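Thiol:disulfide interchange protein (Proteus mirabilis, PDB 4OD7) probably acts as a periplasmic dithiol oxidase of the DsbA type, introducing disulfide bonds into folding proteins through a thioredoxin-like active site. Local coordinates at residues F27-Y31 with M73-W77; M162-I167 with Y179-V183. The protein carries 1 engineered substitution. One frame throughout, in Å; residues are numbered along the deposited sequence.

Overall arrangement
Both contacts join the end of an inner strand of the thioredoxin sheet, or the loop that follows it, to a helix. Contact 1 (27-31 with 73-77) follows the end of strand 24-28 into the residues just before the redox motif, S32 and C35, where S32 is an engineered replacement and no disulfide exists. Contact 2 (162-167 with 179-183) packs the loop after strand 160-162 on the C-terminal helix 172-187. Strand 153-156 lies between the two strands and pairs antiparallel with each. The centres of contact 1 and contact 2 are 22 Å apart; the nearest atoms of contact 1 and contact 2 are about 8 Å apart, without touching. D165 in contact 2 packs on the backbone of the bound peptide, an active-site ligand.

Contact 1 (F27-Y31 with M73-W77); sequences FFSFY and MTRAW
Three aromatic side chains, F28, F30 and W77, cluster across this buried contact, which has no hydrogen bond between its segments. F28, with chi1 p, points the edge of its ring at one face of the W77 indole, which chi1 t carries toward the strand end, in a T-shaped pair: the centroids of the F28 ring and the W77 five-membered ring are 4.9 Å apart, the planes lie at 82°, and F28 CE2 approaches W77 NE1 to 3.7 Å. F30, chi1 m, meets W77 obliquely, with F30 CZ 3.7 Å from W77 CE3. F27 and F28 are extended and end strand 24-28; the chain then leaves the sheet and bends at F30 and Y31 (phi/psi -67/-17 and -84/-16). An ST turn holds the bend, with Y31 N donating to S29 OG at 3.1 Å. In the DsbA fold this is the run from a central thioredoxin strand into the redox motif, and helix 70-83 belongs to the inserted helical domain. M73 and W77 stand one turn apart on that helix, W77 N bonding to M73 O at 3.0 Å, so both CA-CB bonds point toward the strand end. The CA atoms come nearest at F30 and M73, 7.4 Å apart. M73, in mmm, folds back to put its CE 3.4 Å from F30 CD2, while M73 CG lies 3.9 Å from CE2 of Y31, whose chi1 m brings the ring nearer the helix. The polar ends turn to other partners: W77 NE1 bonds to the carbonyl of R60, Y31 OH to the backbone nitrogen of L69.

Contact 2 (M162-I167 with Y179-V183); sequences MKNDGI and YSDVV
M162 lays its terminal methyl over one face of the Y179 ring: M162 CE is 4.0 Å from the ring centroid and 19° off the normal, a CH-pi contact. M162 SD, 5.2 Å from the Y179 ring centroid and 35° off the normal, adds an oblique Met-aromatic contact. In the thioredoxin fold this joins the loop after strand 160-162 to helix 172-187, the C-terminal helix packed on the sheet. The mmm rotamer of M162 also brings its CE to 3.6 Å from V182 CG1 and 4.2 Å from V183 CG2. I167, with chi1 m and chi2 t, joins the other end of the loop to the same helix, its CG1 4.1 Å from V182 CG2. The CA atoms are nearest at I167 and Y179, 6.6 Å apart, and at M162 and V183, 8.2 Å. Y179, chi1 t, swings out from the helix so that one ring face meets M162 and its hydroxyl reaches N164; F38 meets the ring edge-to-face. That hydroxyl marks the polar edge: Y179 OH donates to N164 OD1 at 2.8 Å and lies 3.2 Å from M162 CB. N164 and D165 are the central residues of a type I beta turn, K163 to G166, closed by G166 N bonding to K163 O at 2.8 Å. D165 packs on the backbone of the bound peptide, and D165 OD1 forms a salt bridge with K163 NZ at 3.0 Å.

Contact 1 (F27-Y31 with M73-W77)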
loop_
_atom_site.group_PDB
_atom_site.type_symbol
_atom_site.label_atom_id
_atom_site.label_comp_id
_atom_site.label_asym_id
_atom_site.label_seq_id
_atom_site.Cartn_x
_atom_site.Cartn_y
_atom_site.Cartn_z
ATOM N N PHE A 27 -2.850 2.342 0.483
ATOM C CA PHE A 27 -3.381 1.378 1.439
ATOM C C PHE A 27 -3.496 -0.003 0.772
ATOM O O PHE A 27 -4.093 -0.137 -0.301
ATOM C CB PHE A 27 -4.743 1.839 1.916
ATOM C CG PHE A 27 -4.712 3.125 2.677
ATOM C CD1 PHE A 27 -4.564 3.144 4.044
ATOM C CD2 PHE A 27 -4.880 4.329 2.020
ATOM C CE1 PHE A 27 -4.556 4.373 4.722
ATOM C CE2 PHE A 27 -4.868 5.532 2.703
ATOM C CZ PHE A 27 -4.710 5.553 4.038
ATOM N N PHE A 28 -2.973 -1.029 1.428
ATOM C CA PHE A 28 -2.964 -2.373 0.847
ATOM C C PHE A 28 -3.012 -3.420 1.928
ATOM O O PHE A 28 -2.874 -3.118 3.100
ATOM C CB PHE A 28 -1.711 -2.547 -0.039
ATOM C CG PHE A 28 -0.447 -2.908 0.726
ATOM C CD1 PHE A 28 0.066 -4.208 0.704
ATOM C CD2 PHE A 28 0.246 -1.941 1.460
ATOM C CE1 PHE A 28 1.229 -4.516 1.384
ATOM C CE2 PHE A 28 1.390 -2.265 2.143
ATOM C CZ PHE A 28 1.882 -3.557 2.087
ATOM N N SER A 29 -3.191 -4.659 1.507
ATOM C CA SER A 29 -3.077 -5.816 2.358
ATOM C C SER A 29 -2.341 -6.935 1.605
ATOM O O SER A 29 -2.573 -7.171 0.408
ATOM C CB SER A 29 -4.466 -6.322 2.799
ATOM O OG SER A 29 -4.365 -7.520 3.546
ATOM N N PHE A 30 -1.455 -7.626 2.312
ATOM C CA PHE A 30 -0.783 -8.779 1.751
ATOM C C PHE A 30 -1.764 -9.897 1.503
ATOM O O PHE A 30 -1.493 -10.789 0.720
ATOM C CB PHE A 30 0.296 -9.263 2.659
ATOM C CG PHE A 30 1.532 -8.439 2.595
ATOM C CD1 PHE A 30 2.304 -8.417 1.423
ATOM C CD2 PHE A 30 1.947 -7.689 3.700
ATOM C CE1 PHE A 30 3.484 -7.685 1.346
ATOM C CE2 PHE A 30 3.123 -6.946 3.633
ATOM C CZ PHE A 30 3.882 -6.932 2.432
ATOM N N TYR A 31 -2.933 -9.810 2.123
ATOM C CA TYR A 31 -3.997 -10.805 1.930
ATOM C C TYR A 31 -4.888 -10.609 0.718
ATOM O O TYR A 31 -5.523 -11.527 0.282
ATOM C CB TYR A 31 -4.884 -10.819 3.154
ATOM C CG TYR A 31 -4.312 -11.548 4.345
ATOM C CD1 TYR A 31 -4.425 -12.925 4.435
ATOM C CD2 TYR A 31 -3.669 -10.873 5.376
ATOM C CE1 TYR A 31 -3.955 -13.604 5.528
ATOM C CE2 TYR A 31 -3.182 -11.565 6.476
ATOM C CZ TYR A 31 -3.332 -12.928 6.530
ATOM O OH TYR A 31 -2.889 -13.668 7.580
ATOM N N MET A 73 0.538 -8.670 10.141
ATOM C CA MET A 73 1.122 -8.346 8.866
ATOM C C MET A 73 1.347 -6.871 8.727
ATOM O O MET A 73 2.271 -6.437 8.045
ATOM C CB MET A 73 0.242 -8.894 7.733
ATOM C CG MET A 73 0.372 -10.435 7.634
ATOM S SD MET A 73 1.963 -11.134 7.240
ATOM C CE MET A 73 2.162 -10.569 5.581
ATOM N N THR A 74 0.526 -6.088 9.395
ATOM C CA THR A 74 0.764 -4.658 9.472
ATOM C C THR A 74 2.049 -4.334 10.208
ATOM O O THR A 74 2.781 -3.472 9.783
ATOM C CB THR A 74 -0.402 -3.950 10.161
ATOM O OG1 THR A 74 -1.557 -4.087 9.343
ATOM C CG2 THR A 74 -0.129 -2.487 10.414
ATOM N N ARG A 75 2.335 -5.061 11.286
ATOM C CA ARG A 75 3.611 -4.910 12.004
ATOM C C ARG A 75 4.799 -5.371 11.136
ATOM O O ARG A 75 5.806 -4.708 11.108
ATOM C CB ARG A 75 3.586 -5.667 13.323
ATOM C CG ARG A 75 4.874 -5.492 14.167
ATOM C CD ARG A 75 4.602 -5.985 15.597
ATOM N NE ARG A 75 3.688 -5.107 16.336
ATOM C CZ ARG A 75 4.039 -4.019 16.989
ATOM N NH1 ARG A 75 5.303 -3.629 17.059
ATOM N NH2 ARG A 75 3.109 -3.317 17.595
ATOM N N ALA A 76 4.639 -6.473 10.398
ATOM C CA ALA A 76 5.631 -6.952 9.433
ATOM C C ALA A 76 5.974 -5.853 8.444
ATOM O O ALA A 76 7.125 -5.648 8.098
ATOM C CB ALA A 76 5.099 -8.169 8.682
ATOM N N TRP A 77 4.962 -5.167 7.954
ATOM C CA TRP A 77 5.214 -4.146 6.973
ATOM C C TRP A 77 5.977 -2.982 7.632
ATOM O O TRP A 77 6.865 -2.411 7.026
ATOM C CB TRP A 77 3.923 -3.647 6.348
ATOM C CG TRP A 77 4.147 -2.607 5.253
ATOM C CD1 TRP A 77 3.666 -1.359 5.226
ATOM C CD2 TRP A 77 4.918 -2.764 4.056
ATOM N NE1 TRP A 77 4.060 -0.722 4.096
ATOM C CE2 TRP A 77 4.830 -1.565 3.351
ATOM C CE3 TRP A 77 5.653 -3.813 3.504
ATOM C CZ2 TRP A 77 5.461 -1.370 2.118
ATOM C CZ3 TRP A 77 6.269 -3.619 2.261
ATOM C CH2 TRP A 77 6.175 -2.415 1.600
#

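Contact 2 (M162-I167 with Y179-V183)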
loop_
_atom_site.group_PDB
_atom_site.type_symbol
_atom_site.label_atom_id
_atom_site.label_comp_id
_atom_site.label_asym_id
_atom_site.label_seq_id
_atom_site.Cartn_x
_atom_site.Cartn_y
_atom_site.Cartn_z
ATOM N N MET A 162 -8.716 8.412 -5.121
ATOM C CA MET A 162 -8.713 7.778 -6.436
ATOM C C MET A 162 -9.871 6.814 -6.663
ATOM O O MET A 162 -10.264 6.082 -5.764
ATOM C CB MET A 162 -7.422 7.023 -6.679
ATOM C CG MET A 162 -6.224 7.879 -6.750
ATOM S SD MET A 162 -6.226 9.046 -8.101
ATOM C CE MET A 162 -6.101 8.083 -9.596
ATOM N N LYS A 163 -10.440 6.887 -7.857
ATOM C CA LYS A 163 -11.463 5.972 -8.321
ATOM C C LYS A 163 -10.868 4.999 -9.323
ATOM O O LYS A 163 -10.763 5.310 -10.506
ATOM C CB LYS A 163 -12.599 6.752 -8.952
ATOM C CG LYS A 163 -13.897 6.051 -8.893
ATOM C CD LYS A 163 -15.033 6.955 -9.334
ATOM C CE LYS A 163 -15.778 6.341 -10.519
ATOM N NZ LYS A 163 -16.718 5.275 -10.141
ATOM N N ASN A 164 -10.423 3.851 -8.820
ATOM C CA ASN A 164 -9.639 2.892 -9.604
ATOM C C ASN A 164 -10.435 2.325 -10.772
ATOM O O ASN A 164 -9.856 1.885 -11.764
ATOM C CB ASN A 164 -9.074 1.779 -8.710
ATOM C CG ASN A 164 -7.997 2.281 -7.737
ATOM O OD1 ASN A 164 -7.766 3.469 -7.606
ATOM N ND2 ASN A 164 -7.390 1.360 -7.001
ATOM N N ASP A 165 -11.755 2.285 -10.608
ATOM C CA ASP A 165 -12.666 1.803 -11.656
ATOM C C ASP A 165 -13.122 2.978 -12.511
ATOM O O ASP A 165 -14.064 2.872 -13.262
ATOM C CB ASP A 165 -13.869 1.069 -11.060
ATOM C CG ASP A 165 -14.930 1.969 -10.525
ATOM O OD1 ASP A 165 -14.663 3.091 -10.202
ATOM O OD2 ASP A 165 -16.069 1.513 -10.338
ATOM N N GLY A 166 -12.447 4.098 -12.367
ATOM C CA GLY A 166 -12.789 5.311 -13.059
ATOM C C GLY A 166 -11.685 5.707 -14.026
ATOM O O GLY A 166 -11.813 6.689 -14.775
ATOM N N ILE A 167 -10.598 4.947 -14.005
ATOM C CA ILE A 167 -9.517 5.113 -14.965
ATOM C C ILE A 167 -9.690 4.118 -16.113
ATOM O O ILE A 167 -9.937 2.941 -15.878
ATOM C CB ILE A 167 -8.142 4.928 -14.294
ATOM C CG1 ILE A 167 -7.877 6.118 -13.395
ATOM C CG2 ILE A 167 -7.024 4.858 -15.298
ATOM C CD1 ILE A 167 -6.874 5.862 -12.392
ATOM N N TYR A 179 -2.942 5.604 -14.858
ATOM C CA TYR A 179 -3.126 5.836 -13.427
ATOM C C TYR A 179 -2.157 6.894 -12.965
ATOM O O TYR A 179 -2.530 7.848 -12.279
ATOM C CB TYR A 179 -2.908 4.566 -12.604
ATOM C CG TYR A 179 -3.537 4.627 -11.207
ATOM C CD1 TYR A 179 -2.894 5.256 -10.144
ATOM C CD2 TYR A 179 -4.768 4.025 -10.954
ATOM C CE1 TYR A 179 -3.475 5.315 -8.886
ATOM C CE2 TYR A 179 -5.348 4.074 -9.713
ATOM C CZ TYR A 179 -4.699 4.715 -8.674
ATOM O OH TYR A 179 -5.304 4.753 -7.429
ATOM N N SER A 180 -0.901 6.704 -13.367
ATOM C CA SER A 180 0.190 7.629 -13.055
ATOM C C SER A 180 -0.075 9.008 -13.632
ATOM O O SER A 180 0.325 10.004 -13.057
ATOM C CB SER A 180 1.506 7.103 -13.611
ATOM O OG SER A 180 2.470 8.127 -13.580
ATOM N N ASP A 181 -0.725 9.045 -14.792
ATOM C CA ASP A 181 -1.119 10.289 -15.436
ATOM C C ASP A 181 -2.113 11.072 -14.562
ATOM O O ASP A 181 -1.936 12.256 -14.333
ATOM C CB ASP A 181 -1.727 9.951 -16.786
ATOM C CG ASP A 181 -1.587 11.043 -17.810
ATOM O OD1 ASP A 181 -0.728 11.947 -17.655
ATOM O OD2 ASP A 181 -2.344 10.962 -18.807
ATOM N N VAL A 182 -3.173 10.411 -14.093
ATOM C CA VAL A 182 -4.202 11.045 -13.235
ATOM C C VAL A 182 -3.653 11.592 -11.906
ATOM O O VAL A 182 -4.068 12.648 -11.454
ATOM C CB VAL A 182 -5.370 10.075 -12.958
ATOM C CG1 VAL A 182 -6.396 10.675 -12.023
ATOM C CG2 VAL A 182 -6.034 9.728 -14.258
ATOM N N VAL A 183 -2.774 10.830 -11.253
ATOM C CA VAL A 183 -2.200 11.223 -9.962
ATOM C C VAL A 183 -1.451 12.536 -10.040
ATOM O O VAL A 183 -1.661 13.421 -9.216
ATOM C CB VAL A 183 -1.264 10.156 -9.417
ATOM C CG1 VAL A 183 -0.523 10.660 -8.173
ATOM C CG2 VAL A 183 -2.067 8.925 -9.104
#